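Glucose dehydrogenase (Haloferax mediterranei, PDB 2B5W) catalyses the zinc-dependent oxidation of D-glucose and several other aldose sugars, using NADP+ in preference to NAD+. Local coordinates at residues Q258-L263 with H294-V299; F169-S174 with N266-L271. The protein carries 1 engineered substitution. All coordinates share one frame; numbering follows the deposited sequence. Where two conformers were deposited one is given.

Contact 1 of 2, residues Q258-L263 with H294-V299; sequences QSVQAL and HNKALV
K296 grips the carbonyl of V260, in the last turn of helix 253-262, and that of L263 just past its end. Its NZ donates to V260 O at 2.8 Å, nearly along the C=O axis (C=O...N angle 179°). The second bond, from K296 NZ to L263 O, is equally short at 2.8 Å but arrives differently, with the donor 42° above the carbonyl plane. The reach depends on an extended chain beyond CG, itself set anti to the carbonyl carbon (chi1 -70°). Both carbonyls sit where the helix is ending, so an ammonium group here is likely to be favoured by the helix dipole. A salt bridge from NZ to E290 would help to offset burying this charge.

The packing is close in two places. At the bonded tip, L263 and K296 run alongside each other with opposite sense, L263 CB 3.7 Å from K296 CE. Nearer the strand, V260 and L298 cross at about a right angle, with V260 CG2 3.8 Å from L298 CD1, and S259 OG, bonded to A256 O, lies 3.6 Å from L298 CD2. The fit is looser between them, where L263 CD1 is 4.0 Å from A297 O. All of these residues are buried; the more exposed side is at Q258 and Q261 on the helix.

N295, with positive phi, is the C-prime residue of the Schellman motif that ends helix 284-293. V260 also packs on F287 and M291 of that helix, so the contact lies where two helices and strand 297-300 converge. This strand is outermost in the parallel Rossmann sheet within this chain, and A297, L298 and V299 pair antiparallel with a strand of the second subunit, carrying the sheet across the dimer.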
# COMPACT_ATOMS: atom_id res chain seq x y z
N GLN A 258 2.74 6.51 12.57
CA GLN A 258 3.88 5.93 13.22
C GLN A 258 4.12 4.49 12.86
O GLN A 258 5.23 4.00 13.05
CB GLN A 258 3.78 6.06 14.74
CG GLN A 258 3.83 7.53 15.21
CD GLN A 258 5.06 8.30 14.71
OE1 GLN A 258 6.14 7.74 14.56
NE2 GLN A 258 4.89 9.60 14.48
N SER A 259 3.10 3.82 12.31
CA SER A 259 3.25 2.43 11.90
C SER A 259 4.40 2.30 10.92
O SER A 259 5.12 1.33 10.94
CB SER A 259 1.96 1.90 11.25
OG SER A 259 1.60 2.62 10.07
N VAL A 260 4.57 3.30 10.06
CA VAL A 260 5.64 3.26 9.08
C VAL A 260 7.01 3.14 9.75
O VAL A 260 7.89 2.48 9.24
CB VAL A 260 5.55 4.51 8.17
CG1 VAL A 260 6.80 4.70 7.30
CG2 VAL A 260 4.30 4.36 7.29
N GLN A 261 7.17 3.79 10.91
CA GLN A 261 8.43 3.72 11.63
C GLN A 261 8.63 2.39 12.35
O GLN A 261 9.76 1.98 12.56
CB GLN A 261 8.55 4.88 12.62
CG GLN A 261 8.41 6.27 12.00
CD GLN A 261 9.33 6.53 10.80
OE1 GLN A 261 8.89 7.14 9.81
NE2 GLN A 261 10.58 6.09 10.88
N ALA A 262 7.53 1.71 12.70
CA ALA A 262 7.62 0.43 13.41
C ALA A 262 7.76 -0.76 12.44
O ALA A 262 8.20 -1.82 12.83
CB ALA A 262 6.44 0.22 14.29
N LEU A 263 7.44 -0.57 11.16
CA LEU A 263 7.55 -1.64 10.18
C LEU A 263 8.98 -2.02 9.92
O LEU A 263 9.86 -1.15 9.82
CB LEU A 263 6.89 -1.23 8.84
CG LEU A 263 5.38 -1.19 8.74
CD1 LEU A 263 4.97 -0.61 7.41
CD2 LEU A 263 4.79 -2.60 8.92
N HIS A 294 12.65 1.84 2.13
CA HIS A 294 12.50 0.49 2.64
C HIS A 294 11.29 -0.23 2.06
O HIS A 294 10.80 -1.20 2.62
CB HIS A 294 12.51 0.49 4.17
CG HIS A 294 13.90 0.55 4.75
ND1 HIS A 294 14.14 1.07 6.01
CD2 HIS A 294 15.09 0.11 4.28
CE1 HIS A 294 15.43 0.96 6.28
NE2 HIS A 294 16.03 0.37 5.25
N ASN A 295 10.81 0.24 0.90
CA ASN A 295 9.82 -0.48 0.13
C ASN A 295 8.63 -0.91 0.99
O ASN A 295 8.24 -2.10 0.95
CB ASN A 295 10.42 -1.77 -0.49
CG ASN A 295 11.60 -1.52 -1.46
OD1 ASN A 295 12.80 -1.78 -1.12
ND2 ASN A 295 11.28 -1.11 -2.65
N LYS A 296 8.05 0.01 1.72
CA LYS A 296 6.93 -0.29 2.61
C LYS A 296 5.58 0.07 1.98
O LYS A 296 5.51 0.88 1.05
CB LYS A 296 7.10 0.45 3.93
CG LYS A 296 8.22 -0.07 4.78
CD LYS A 296 8.56 0.83 5.98
CE LYS A 296 9.64 0.20 6.80
NZ LYS A 296 9.92 1.00 8.04
N ALA A 297 4.51 -0.50 2.53
CA ALA A 297 3.16 -0.21 2.07
C ALA A 297 2.21 0.05 3.22
O ALA A 297 2.38 -0.48 4.32
CB ALA A 297 2.62 -1.37 1.21
N LEU A 298 1.22 0.90 2.95
CA LEU A 298 0.05 1.06 3.80
C LEU A 298 -1.17 0.80 2.94
O LEU A 298 -1.30 1.33 1.86
CB LEU A 298 -0.07 2.48 4.35
CG LEU A 298 0.99 2.89 5.35
CD1 LEU A 298 0.81 4.38 5.74
CD2 LEU A 298 0.90 2.02 6.61
N VAL A 299 -2.06 -0.05 3.45
CA VAL A 299 -3.26 -0.43 2.75
C VAL A 299 -4.46 -0.28 3.69
O VAL A 299 -4.53 -0.93 4.75
CB VAL A 299 -3.16 -1.89 2.23
CG1 VAL A 299 -4.39 -2.27 1.45
CG2 VAL A 299 -1.94 -2.10 1.34

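Contact 2 of 2, residues F169-S174 with N266-L271; sequences FDWDPS and NGVGAL. With K (potassium ion), chain E.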
# COMPACT_ATOMS: atom_id res chain seq x y z
N PHE A 169 7.16 -9.61 -4.67
CA PHE A 169 8.45 -10.14 -4.22
C PHE A 169 8.23 -11.34 -3.28
O PHE A 169 7.11 -11.70 -2.96
CB PHE A 169 9.32 -9.02 -3.63
CG PHE A 169 8.86 -8.51 -2.30
CD1 PHE A 169 7.77 -7.65 -2.22
CD2 PHE A 169 9.54 -8.87 -1.12
CE1 PHE A 169 7.34 -7.16 -0.97
CE2 PHE A 169 9.13 -8.38 0.09
CZ PHE A 169 8.02 -7.55 0.19
N ASP A 170 9.32 -11.97 -2.87
CA ASP A 170 9.26 -13.10 -1.95
C ASP A 170 9.26 -12.54 -0.52
O ASP A 170 10.31 -12.19 0.03
CB ASP A 170 10.44 -14.06 -2.18
CG ASP A 170 10.35 -15.33 -1.32
OD1 ASP A 170 9.28 -15.55 -0.70
OD2 ASP A 170 11.29 -16.14 -1.22
N TRP A 171 8.07 -12.39 0.04
CA TRP A 171 7.90 -11.84 1.37
C TRP A 171 7.60 -13.03 2.29
O TRP A 171 6.66 -13.80 2.06
CB TRP A 171 6.74 -10.86 1.38
CG TRP A 171 6.52 -10.07 2.66
CD1 TRP A 171 7.43 -9.27 3.32
CD2 TRP A 171 5.30 -9.98 3.39
NE1 TRP A 171 6.85 -8.71 4.43
CE2 TRP A 171 5.53 -9.11 4.49
CE3 TRP A 171 4.03 -10.55 3.24
CZ2 TRP A 171 4.56 -8.82 5.42
CZ3 TRP A 171 3.09 -10.25 4.14
CH2 TRP A 171 3.35 -9.38 5.22
N ASP A 172 8.39 -13.17 3.32
CA ASP A 172 8.20 -14.26 4.29
C ASP A 172 8.36 -13.65 5.69
O ASP A 172 9.46 -13.65 6.28
CB ASP A 172 9.20 -15.37 4.03
CG ASP A 172 9.10 -16.49 5.03
OD1 ASP A 172 8.05 -16.63 5.73
OD2 ASP A 172 10.05 -17.28 5.19
N PRO A 173 7.28 -13.10 6.21
CA PRO A 173 7.32 -12.36 7.46
C PRO A 173 7.41 -13.24 8.69
O PRO A 173 6.95 -14.40 8.67
CB PRO A 173 5.99 -11.62 7.47
CG PRO A 173 5.06 -12.50 6.66
CD PRO A 173 5.92 -13.11 5.64
N SER A 174 7.98 -12.69 9.74
CA SER A 174 8.09 -13.40 11.03
C SER A 174 7.43 -12.70 12.19
O SER A 174 7.04 -13.39 13.14
CB SER A 174 9.56 -13.64 11.38
OG SER A 174 10.13 -14.46 10.40
N ASN A 266 10.29 -3.61 3.90
CA ASN A 266 9.45 -4.40 3.01
C ASN A 266 8.13 -4.81 3.66
O ASN A 266 7.37 -5.54 3.05
CB ASN A 266 10.19 -5.63 2.46
CG ASN A 266 11.56 -5.29 1.94
OD1 ASN A 266 11.77 -4.19 1.41
ND2 ASN A 266 12.51 -6.20 2.12
N GLY A 267 7.85 -4.30 4.84
CA GLY A 267 6.61 -4.64 5.55
C GLY A 267 5.39 -3.87 5.03
O GLY A 267 5.49 -2.93 4.23
N VAL A 268 4.23 -4.25 5.51
CA VAL A 268 3.00 -3.57 5.22
C VAL A 268 2.16 -3.36 6.48
O VAL A 268 2.10 -4.24 7.34
CB VAL A 268 2.19 -4.28 4.13
CG1 VAL A 268 1.91 -5.75 4.47
CG2 VAL A 268 0.89 -3.55 3.81
N GLY A 269 1.51 -2.20 6.58
CA GLY A 269 0.49 -1.96 7.55
C GLY A 269 -0.88 -1.93 6.92
O GLY A 269 -1.10 -1.26 5.91
N ALA A 270 -1.77 -2.72 7.49
CA ALA A 270 -3.18 -2.69 7.16
C ALA A 270 -3.87 -1.72 8.11
O ALA A 270 -3.69 -1.81 9.32
CB ALA A 270 -3.77 -4.05 7.31
N LEU A 271 -4.69 -0.83 7.56
CA LEU A 271 -5.39 0.19 8.35
C LEU A 271 -6.87 -0.14 8.34
O LEU A 271 -7.46 -0.29 7.25
CB LEU A 271 -5.13 1.60 7.81
CG LEU A 271 -3.67 2.01 7.68
CD1 LEU A 271 -3.63 3.39 7.07
CD2 LEU A 271 -2.93 1.96 9.02
K K E . 7.14 -17.02 8.28
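W171 brings its indole nitrogen close to the carbonyl of N266 without bonding to it: NE1 and N266 O are 3.5 Å apart, but the angle is too poor for a hydrogen bond. That oxygen instead accepts a bond from R166 NH2. F169 also approaches it, edge-on, with CZ 3.6 Å from N266 O. F169 CZ touches N266 CB too, at 3.7 Å, with the ring and amide planes 69° apart. The amide of N266 has its own partner: ND2 bonds to M106 O of the second subunit.

W171 CG stands anti to the backbone N (chi1 -173°), which starts the indole off toward strand 267-271, where CH2 meets V268 CG1 at 4.0 Å and the two side chains cross at about a right angle. P173 CG lies over one face of the indole, offset toward the rim. An alanine in place of W171 would probably open a gap between P173 and V268, leaving both without the indole they pack on.

The same loop holds a potassium ion through D172 OD1 (2.7 Å) and P173 O (2.6 Å), the carbonyls of K197 and G198 completing the site. The loop runs from helix 149-164 to strand 175-179, and rests on N266 and on G267 and V268 of strand 267-271. V268 lies among A162 of that helix, F245 of strand 243-248 and A297 of strand 297-300.

Along the chain, residues 169-174 come first, then 258-263, 266-271 and 294-299, so the two contacts cross. Contact 2 closes a loop of 91 residues that takes in strands 175-179, 201-206, 224-227 and 243-248. Contact 1 closes a shorter one of 30 residues, spanning strand 267-271 and helix 284-293. They meet in the sheet, where strands 267-271 and 297-300 are neighbours, and a probable hydrogen bond joins N266 N to H294 O (2.8 Å). Between them they tie the potassium-binding loop to strand 267-271 and helix 253-262 to the neighbouring outermost strand 297-300, which pairs with the second subunit; both contacts touch that subunit.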